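PDB 3KYA: putative phosphatase from Bacteroides thetaiotaomicron, which is of uncertain function but binds zinc ions and carries an IPT/TIG domain ahead of what appears to be a six-bladed beta-propeller. Local coordinates for residues A441-V446 with R469-E474; P221-I226 with G259-N264; E79-V84 with A90-A95. All coordinates share one frame; numbering follows the deposited sequence. Where two conformers were deposited one is given.

In the fold
From the N terminus, the chain first builds the IPT/TIG domain, and there contact 3 closes a short hairpin between 79-84 and 90-95. It then enters the apparent propeller through strand 105-110. Contact 2 follows, joining 221-226 to 259-264 across two successive blades after an excursion of 32 residues. Contact 1 comes last, where 441-446 meets 469-474 within the blade that 105-110 completes, so the two ends of the propeller chain are brought together near it. The three loops run in series, none enclosing or crossing another. Contact 1 lies between the others in space: its centre is about 30 Å from that of contact 2 and about 35 Å from that of contact 3.

Contact 1 (A441-V446 with R469-E474); sequences ARFRDV and RTISME. With EDO (1,2-ethanediol), chain C.
One corner of the Phe443 ring, CE1, stands over one face of the Arg469 guanidinium, offset toward its rim, while the carbonyl oxygen of Arg442 sits at the guanidinium edge, near its plane. Ring and guanidinium are inclined 49° to each other, not stacked flat, and Phe443 CD1 comes 3.6 Å from Arg469 NH1. At the ring's own edge, in its plane, lies Arg469 CB, 3.9 Å from Phe443 CE1. Both terminal nitrogens of Arg469 grip one atom end-on: NH1 reaches Arg442 O at 2.9 Å, in the carbonyl plane on a lone pair, and NH2 reaches the same Arg442 O at 3.2 Å by a more bent bond. Bends at chi2 and chi3, both -70°, bring the arginine head back past the phenylalanine to Arg442 O. This joins the loop before strand 446-452 to strand 467-473; strand 105-110, from the start of the apparent propeller, pairs with 467-473 in the same blade, consistent with Velcro closure. Salt bridges from NH2 to Asp434 and NH1 to Asp462, and a bond from NE to Gly108 O, also hold the guanidinium, which probably keeps its charge balanced in this buried place. Phe443 CZ meets the methyl Ile471 CD1 at 4.4 Å.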
# COMPACT_ATOMS: atom_id res chain seq x y z
N ALA A 441 -16.05 9.71 -8.50
CA ALA A 441 -17.13 8.71 -8.48
C ALA A 441 -17.80 8.50 -7.11
O ALA A 441 -17.12 8.46 -6.06
CB ALA A 441 -16.62 7.37 -9.02
N ARG A 442 -19.12 8.35 -7.13
CA ARG A 442 -19.90 8.05 -5.92
C ARG A 442 -21.01 7.07 -6.23
O ARG A 442 -21.48 6.99 -7.36
CB ARG A 442 -20.51 9.31 -5.31
CG ARG A 442 -19.47 10.23 -4.72
CD ARG A 442 -20.09 11.37 -3.94
NE ARG A 442 -20.86 12.29 -4.76
CZ ARG A 442 -21.46 13.39 -4.30
NH1 ARG A 442 -21.42 13.67 -3.00
NH2 ARG A 442 -22.12 14.20 -5.12
N PHE A 443 -21.42 6.35 -5.19
CA PHE A 443 -22.53 5.41 -5.24
C PHE A 443 -23.49 5.75 -4.11
O PHE A 443 -23.19 6.61 -3.27
CB PHE A 443 -22.06 3.96 -4.99
CG PHE A 443 -21.00 3.45 -5.96
CD1 PHE A 443 -21.36 2.81 -7.14
CD2 PHE A 443 -19.64 3.52 -5.64
CE1 PHE A 443 -20.38 2.32 -8.02
CE2 PHE A 443 -18.68 3.01 -6.49
CZ PHE A 443 -19.04 2.42 -7.69
N ARG A 444 -24.68 5.14 -4.12
CA ARG A 444 -25.58 5.19 -2.97
C ARG A 444 -25.46 3.77 -2.39
O ARG A 444 -24.41 3.14 -2.58
CB ARG A 444 -27.00 5.63 -3.35
CG ARG A 444 -27.02 7.02 -4.01
CD ARG A 444 -28.40 7.61 -4.15
NE ARG A 444 -28.95 7.95 -2.84
CZ ARG A 444 -30.00 8.74 -2.64
NH1 ARG A 444 -30.64 9.28 -3.66
NH2 ARG A 444 -30.41 8.97 -1.40
N ASP A 445 -26.46 3.26 -1.68
CA ASP A 445 -26.34 1.90 -1.11
C ASP A 445 -26.01 0.85 -2.20
O ASP A 445 -26.77 0.69 -3.15
CB ASP A 445 -27.61 1.48 -0.37
CG ASP A 445 -28.03 2.46 0.71
OD1 ASP A 445 -28.09 3.70 0.44
OD2 ASP A 445 -28.35 1.98 1.83
N VAL A 446 -24.91 0.12 -2.03
CA VAL A 446 -24.45 -0.89 -3.00
C VAL A 446 -24.54 -2.30 -2.43
O VAL A 446 -23.98 -2.58 -1.37
CB VAL A 446 -23.00 -0.57 -3.51
CG1 VAL A 446 -23.04 0.51 -4.59
CG2 VAL A 446 -22.07 -0.18 -2.34
N ARG A 469 -24.08 -0.03 -12.29
CA ARG A 469 -22.89 0.76 -12.57
C ARG A 469 -21.80 -0.17 -13.10
O ARG A 469 -21.87 -1.39 -12.94
CB ARG A 469 -22.37 1.44 -11.30
CG ARG A 469 -23.39 2.21 -10.50
CD ARG A 469 -23.87 3.45 -11.17
NE ARG A 469 -22.85 4.50 -11.25
CZ ARG A 469 -22.54 5.34 -10.27
NH1 ARG A 469 -23.12 5.25 -9.07
NH2 ARG A 469 -21.62 6.27 -10.48
N THR A 470 -20.82 0.42 -13.77
CA THR A 470 -19.68 -0.32 -14.26
C THR A 470 -18.40 0.27 -13.70
O THR A 470 -18.37 1.45 -13.35
CB THR A 470 -19.57 -0.28 -15.81
OG1 THR A 470 -19.51 1.08 -16.25
CG2 THR A 470 -20.75 -0.98 -16.46
N ILE A 471 -17.37 -0.56 -13.57
CA ILE A 471 -16.02 -0.07 -13.27
C ILE A 471 -15.18 -0.73 -14.34
O ILE A 471 -15.07 -1.96 -14.38
CB ILE A 471 -15.49 -0.42 -11.89
CG1 ILE A 471 -16.48 0.06 -10.82
CG2 ILE A 471 -14.09 0.21 -11.71
CD1 ILE A 471 -16.11 -0.34 -9.37
N SER A 472 -14.62 0.08 -15.23
CA SER A 472 -13.88 -0.42 -16.38
C SER A 472 -12.92 0.63 -16.90
O SER A 472 -13.03 1.80 -16.53
CB SER A 472 -14.84 -0.82 -17.50
OG SER A 472 -15.62 0.29 -17.91
N MSE A 473 -12.03 0.22 -17.80
CA MSE A 473 -11.03 1.13 -18.37
C MSE A 473 -11.68 2.24 -19.18
O MSE A 473 -12.53 1.97 -20.02
CB MSE A 473 -10.06 0.36 -19.27
CG MSE A 473 -9.19 -0.65 -18.56
SE MSE A 473 -8.06 0.20 -17.25
CE MSE A 473 -7.14 1.39 -18.49
N GLU A 474 -11.29 3.49 -18.93
CA GLU A 474 -11.85 4.59 -19.72
C GLU A 474 -11.51 4.40 -21.21
O GLU A 474 -10.49 3.80 -21.54
CB GLU A 474 -11.37 5.95 -19.22
CG GLU A 474 -9.87 6.11 -19.27
CD GLU A 474 -9.41 7.43 -18.68
OE1 GLU A 474 -10.12 8.45 -18.81
OE2 GLU A 474 -8.30 7.45 -18.13
C1 EDO C . -9.51 8.82 -15.59
O1 EDO C . -10.25 9.73 -16.41
C2 EDO C . -9.84 9.04 -14.12
O2 EDO C . -9.31 10.29 -13.68

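Contact 2 (P221-I226 with G259-N264); sequences PSVYII and GELYFN
Val223 reaches from strand 220-227 toward Leu261 and Phe263, and its two methyls divide the work. CB is directed at the facing strand but stops short of it, leaving the touching to the branches. CG1, held anti to the backbone nitrogen (chi1 -171°), goes to Leu261, where it meets the methyl CD2: Val223 CG1 to Leu261 CD2 is 4.3 Å. CG2 diverges to Phe263 and settles over one face of that ring, near its root; Val223 CG2 lies 4.0 Å from Phe263 CG and 4.1 Å from Phe263 CD2. The same methyl also touches the CB that carries the ring, with Val223 CG2 to Phe263 CB at 4.1 Å. A chi1 of 66° lodges Phe263 CG between the backbone nitrogen and the carbonyl carbon, which brings the ring alongside this methyl.

No direct hydrogen bond links the segments, for they belong to different sheets: 220-227 is third in a four-stranded blade of the apparent propeller, 261-265 is second in the next, and the direct contacts between them are apolar. Ser222 and Val223 form a classic beta bulge opposite Ala244, which lets both side chains head for the neighbouring blade. Ser222 uses the chance through a water, donating from OG at 2.9 Å to water 1, which in turn donates to Asn264 O. Ile208 and Ile243, on the strands flanking 220-227, also pack on Val223, while Phe263 rests on Ala244 and meets the ring of Phe272. Tyr262, alternate to Leu261 and Phe263, leaves the interface: its OH donates to Glu260 OE2 at 2.7 Å, on the anti lone pair, and its ring meets Phe346 edge-to-face.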
# COMPACT_ATOMS: atom_id res chain seq x y z
N PRO A 221 -38.88 -23.80 2.89
CA PRO A 221 -37.94 -23.81 1.76
C PRO A 221 -36.75 -22.86 1.90
O PRO A 221 -36.88 -21.75 2.43
CB PRO A 221 -38.83 -23.38 0.59
CG PRO A 221 -40.13 -24.05 0.92
CD PRO A 221 -40.27 -23.95 2.42
N SER A 222 -35.59 -23.34 1.46
CA SER A 222 -34.34 -22.60 1.48
C SER A 222 -33.70 -22.47 0.11
O SER A 222 -33.27 -21.38 -0.26
CB SER A 222 -33.34 -23.27 2.41
OG SER A 222 -33.82 -23.25 3.73
N VAL A 223 -33.62 -23.57 -0.63
CA VAL A 223 -32.95 -23.59 -1.94
C VAL A 223 -33.73 -24.36 -3.02
O VAL A 223 -34.19 -25.49 -2.81
CB VAL A 223 -31.53 -24.22 -1.85
CG1 VAL A 223 -30.76 -24.02 -3.17
CG2 VAL A 223 -30.73 -23.68 -0.63
N TYR A 224 -33.85 -23.73 -4.19
CA TYR A 224 -34.48 -24.34 -5.36
C TYR A 224 -33.45 -24.54 -6.46
O TYR A 224 -32.40 -23.86 -6.48
CB TYR A 224 -35.63 -23.46 -5.89
CG TYR A 224 -36.84 -23.39 -4.99
CD1 TYR A 224 -36.89 -22.51 -3.91
CD2 TYR A 224 -37.95 -24.21 -5.21
CE1 TYR A 224 -38.01 -22.45 -3.08
CE2 TYR A 224 -39.07 -24.15 -4.38
CZ TYR A 224 -39.09 -23.27 -3.32
OH TYR A 224 -40.19 -23.20 -2.48
N ILE A 225 -33.76 -25.44 -7.38
CA ILE A 225 -32.92 -25.72 -8.54
C ILE A 225 -33.77 -25.59 -9.80
O ILE A 225 -34.86 -26.18 -9.89
CB ILE A 225 -32.22 -27.10 -8.39
CG1 ILE A 225 -31.06 -27.22 -9.38
CG2 ILE A 225 -33.22 -28.29 -8.53
CD1 ILE A 225 -30.09 -28.36 -9.07
N ILE A 226 -33.27 -24.82 -10.77
CA ILE A 226 -33.98 -24.52 -12.03
C ILE A 226 -33.20 -25.03 -13.23
O ILE A 226 -32.06 -24.64 -13.45
CB ILE A 226 -34.20 -23.00 -12.21
CG1 ILE A 226 -34.89 -22.41 -10.98
CG2 ILE A 226 -35.01 -22.71 -13.49
CD1 ILE A 226 -35.07 -20.90 -11.02
N GLY A 259 -17.59 -29.06 -6.54
CA GLY A 259 -19.00 -28.91 -6.90
C GLY A 259 -20.09 -29.06 -5.86
O GLY A 259 -21.26 -28.90 -6.20
N GLU A 260 -19.75 -29.36 -4.60
CA GLU A 260 -20.79 -29.49 -3.58
C GLU A 260 -21.39 -28.11 -3.28
O GLU A 260 -20.81 -27.07 -3.63
CB GLU A 260 -20.28 -30.21 -2.31
CG GLU A 260 -19.32 -29.43 -1.41
CD GLU A 260 -17.87 -29.42 -1.88
OE1 GLU A 260 -17.60 -29.77 -3.06
OE2 GLU A 260 -16.99 -29.05 -1.05
N LEU A 261 -22.55 -28.11 -2.63
CA LEU A 261 -23.31 -26.91 -2.29
C LEU A 261 -23.27 -26.57 -0.80
O LEU A 261 -23.54 -27.42 0.05
CB LEU A 261 -24.77 -27.09 -2.70
CG LEU A 261 -25.70 -25.89 -2.49
CD1 LEU A 261 -25.32 -24.72 -3.41
CD2 LEU A 261 -27.15 -26.30 -2.69
N TYR A 262 -22.93 -25.32 -0.50
CA TYR A 262 -22.95 -24.80 0.86
C TYR A 262 -24.07 -23.77 1.00
O TYR A 262 -24.21 -22.88 0.15
CB TYR A 262 -21.59 -24.21 1.24
CG TYR A 262 -20.52 -25.28 1.31
CD1 TYR A 262 -20.39 -26.10 2.43
CD2 TYR A 262 -19.67 -25.51 0.23
CE1 TYR A 262 -19.43 -27.09 2.47
CE2 TYR A 262 -18.70 -26.49 0.27
CZ TYR A 262 -18.59 -27.29 1.39
OH TYR A 262 -17.64 -28.28 1.41
N PHE A 263 -24.93 -23.95 2.00
CA PHE A 263 -25.98 -22.96 2.28
C PHE A 263 -26.14 -22.82 3.81
O PHE A 263 -25.75 -23.73 4.56
CB PHE A 263 -27.30 -23.31 1.57
CG PHE A 263 -27.95 -24.56 2.06
CD1 PHE A 263 -27.55 -25.80 1.59
CD2 PHE A 263 -29.00 -24.50 2.96
CE1 PHE A 263 -28.16 -26.96 2.04
CE2 PHE A 263 -29.61 -25.66 3.44
CZ PHE A 263 -29.19 -26.89 2.97
N ASN A 264 -26.68 -21.69 4.25
CA ASN A 264 -26.80 -21.43 5.69
C ASN A 264 -28.23 -21.25 6.21
O ASN A 264 -29.20 -21.41 5.47
CB ASN A 264 -26.04 -20.14 6.06
CG ASN A 264 -26.84 -18.88 5.77
OD1 ASN A 264 -27.55 -18.78 4.75
ND2 ASN A 264 -26.74 -17.89 6.65
O HOH W 1 -31.75 -22.60 5.63

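Contact 3 (E79-V84 with A90-A95); sequences EIEITV and AVTTTA. With EDO (1,2-ethanediol), chain E.
Strands 80-84 and 91-94 run antiparallel, their axes 4.7 Å apart at closest and their directions 165° from each other. Ile82 with Thr93 and Val84 with Val91 are the hydrogen-bonded pairs, each tied by two reciprocal backbone bonds; Glu81 with Thr94 and Thr83 with Thr92 are the non-hydrogen-bonded pairs between and beside them. Past Glu81 the ladder goes on through Ala95 N to Ile80 O at 2.9 Å, after which water 2 links Ile80 N to Ala95 O.

The face carrying Glu81, Thr83, Thr92 and Thr94 is polar. Thr83 OG1 and Thr92 OG1 meet hydroxyl to hydroxyl at 2.7 Å, directly across their pair. Glu81 takes a diagonal path: with CG anti to the backbone nitrogen (chi1 -178°), Glu81 CG lies against the methyl Thr92 CG2 at 3.7 Å, and the hydroxyl of Thr94 flanks the same carbon, Glu81 CG to Thr94 OG1 being 3.8 Å. Its carboxylate accepts from an ethanediol, probably from the crystallisation liquor, Glu81 OE2 to EDO O1 measuring 2.6 Å. An alanine here removes CG and the carboxylate, which would probably leave the Thr92 methyl less covered and the ethanediol hydroxyl without its acceptor.

The face carrying Ile82, Val84, Val91 and Thr93 is mostly apolar. At the end of the hairpin Ile80 CB touches Ala95 CB at 4.0 Å, and Ile80 and Ile82 turn into the interior of the IPT/TIG domain, an immunoglobulin-like fold. There they pack on Ile20 of strand 19-28 and Ile36 of strand 33-39. Strand 91-94 is outermost in the sheet within this chain, while 80-84 joins strand 48-52 on its other side through backbone hydrogen bonds of Glu81 with Lys51 and Thr83 with Lys49.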
# COMPACT_ATOMS: atom_id res chain seq x y z
N GLU A 79 -1.78 15.63 -26.70
CA GLU A 79 -1.35 16.86 -27.36
C GLU A 79 -1.37 18.00 -26.35
O GLU A 79 -2.36 18.20 -25.65
CB GLU A 79 -2.25 17.19 -28.56
CG GLU A 79 -2.16 16.16 -29.67
CD GLU A 79 -3.02 16.51 -30.86
OE1 GLU A 79 -3.83 17.46 -30.75
OE2 GLU A 79 -2.89 15.83 -31.90
N ILE A 80 -0.25 18.72 -26.26
CA ILE A 80 -0.11 19.84 -25.31
C ILE A 80 -0.20 21.16 -26.05
O ILE A 80 0.60 21.42 -26.95
CB ILE A 80 1.23 19.76 -24.55
CG1 ILE A 80 1.31 18.44 -23.79
CG2 ILE A 80 1.37 20.92 -23.59
CD1 ILE A 80 2.64 18.14 -23.17
N GLU A 81 -1.19 21.97 -25.70
CA GLU A 81 -1.41 23.26 -26.35
C GLU A 81 -1.45 24.32 -25.27
O GLU A 81 -2.07 24.11 -24.22
CB GLU A 81 -2.71 23.22 -27.17
CG GLU A 81 -3.03 24.49 -27.95
CD GLU A 81 -4.46 24.50 -28.49
OE1 GLU A 81 -4.78 23.72 -29.42
OE2 GLU A 81 -5.27 25.32 -28.02
N ILE A 82 -0.73 25.41 -25.51
CA ILE A 82 -0.64 26.51 -24.55
C ILE A 82 -0.93 27.82 -25.26
O ILE A 82 -0.50 28.02 -26.40
CB ILE A 82 0.76 26.60 -23.90
CG1 ILE A 82 1.06 25.34 -23.09
CG2 ILE A 82 0.87 27.82 -22.98
CD1 ILE A 82 2.40 25.38 -22.37
N THR A 83 -1.70 28.68 -24.60
CA THR A 83 -2.02 30.00 -25.09
C THR A 83 -1.63 30.98 -24.00
O THR A 83 -2.08 30.84 -22.85
CB THR A 83 -3.51 30.18 -25.45
OG1 THR A 83 -3.88 29.26 -26.47
CG2 THR A 83 -3.79 31.64 -25.94
N VAL A 84 -0.77 31.93 -24.34
CA VAL A 84 -0.31 32.96 -23.43
C VAL A 84 -0.87 34.28 -23.94
O VAL A 84 -0.81 34.57 -25.14
CB VAL A 84 1.23 33.00 -23.35
CG1 VAL A 84 1.70 33.99 -22.25
CG2 VAL A 84 1.78 31.61 -23.10
N ALA A 90 -2.83 37.40 -27.73
CA ALA A 90 -2.79 35.97 -27.44
C ALA A 90 -1.89 35.25 -28.45
O ALA A 90 -1.99 35.50 -29.65
CB ALA A 90 -4.20 35.38 -27.45
N VAL A 91 -1.00 34.39 -27.95
CA VAL A 91 -0.08 33.61 -28.77
C VAL A 91 -0.21 32.15 -28.34
O VAL A 91 -0.19 31.85 -27.14
CB VAL A 91 1.39 34.12 -28.65
CG1 VAL A 91 2.34 33.30 -29.53
CG2 VAL A 91 1.47 35.59 -29.03
N THR A 92 -0.37 31.25 -29.32
CA THR A 92 -0.57 29.82 -29.06
C THR A 92 0.49 28.95 -29.73
O THR A 92 0.95 29.27 -30.81
CB THR A 92 -1.95 29.35 -29.57
OG1 THR A 92 -2.98 30.09 -28.91
CG2 THR A 92 -2.16 27.87 -29.29
N THR A 93 0.88 27.88 -29.05
CA THR A 93 1.79 26.90 -29.63
C THR A 93 1.36 25.52 -29.19
O THR A 93 0.63 25.38 -28.21
CB THR A 93 3.27 27.13 -29.22
OG1 THR A 93 4.13 26.34 -30.06
CG2 THR A 93 3.50 26.77 -27.76
N THR A 94 1.79 24.51 -29.93
CA THR A 94 1.48 23.12 -29.60
C THR A 94 2.79 22.36 -29.56
O THR A 94 3.62 22.52 -30.46
CB THR A 94 0.53 22.48 -30.63
OG1 THR A 94 -0.70 23.20 -30.65
CG2 THR A 94 0.24 21.02 -30.30
N ALA A 95 2.99 21.56 -28.51
CA ALA A 95 4.23 20.81 -28.37
C ALA A 95 4.35 19.83 -29.55
O ALA A 95 3.34 19.28 -30.01
CB ALA A 95 4.28 20.07 -27.07
C1 EDO E . -4.67 26.19 -24.91
O1 EDO E . -4.52 26.90 -26.14
C2 EDO E . -5.74 26.85 -24.06
O2 EDO E . -7.04 26.72 -24.65
O HOH W 2 1.82 17.86 -28.10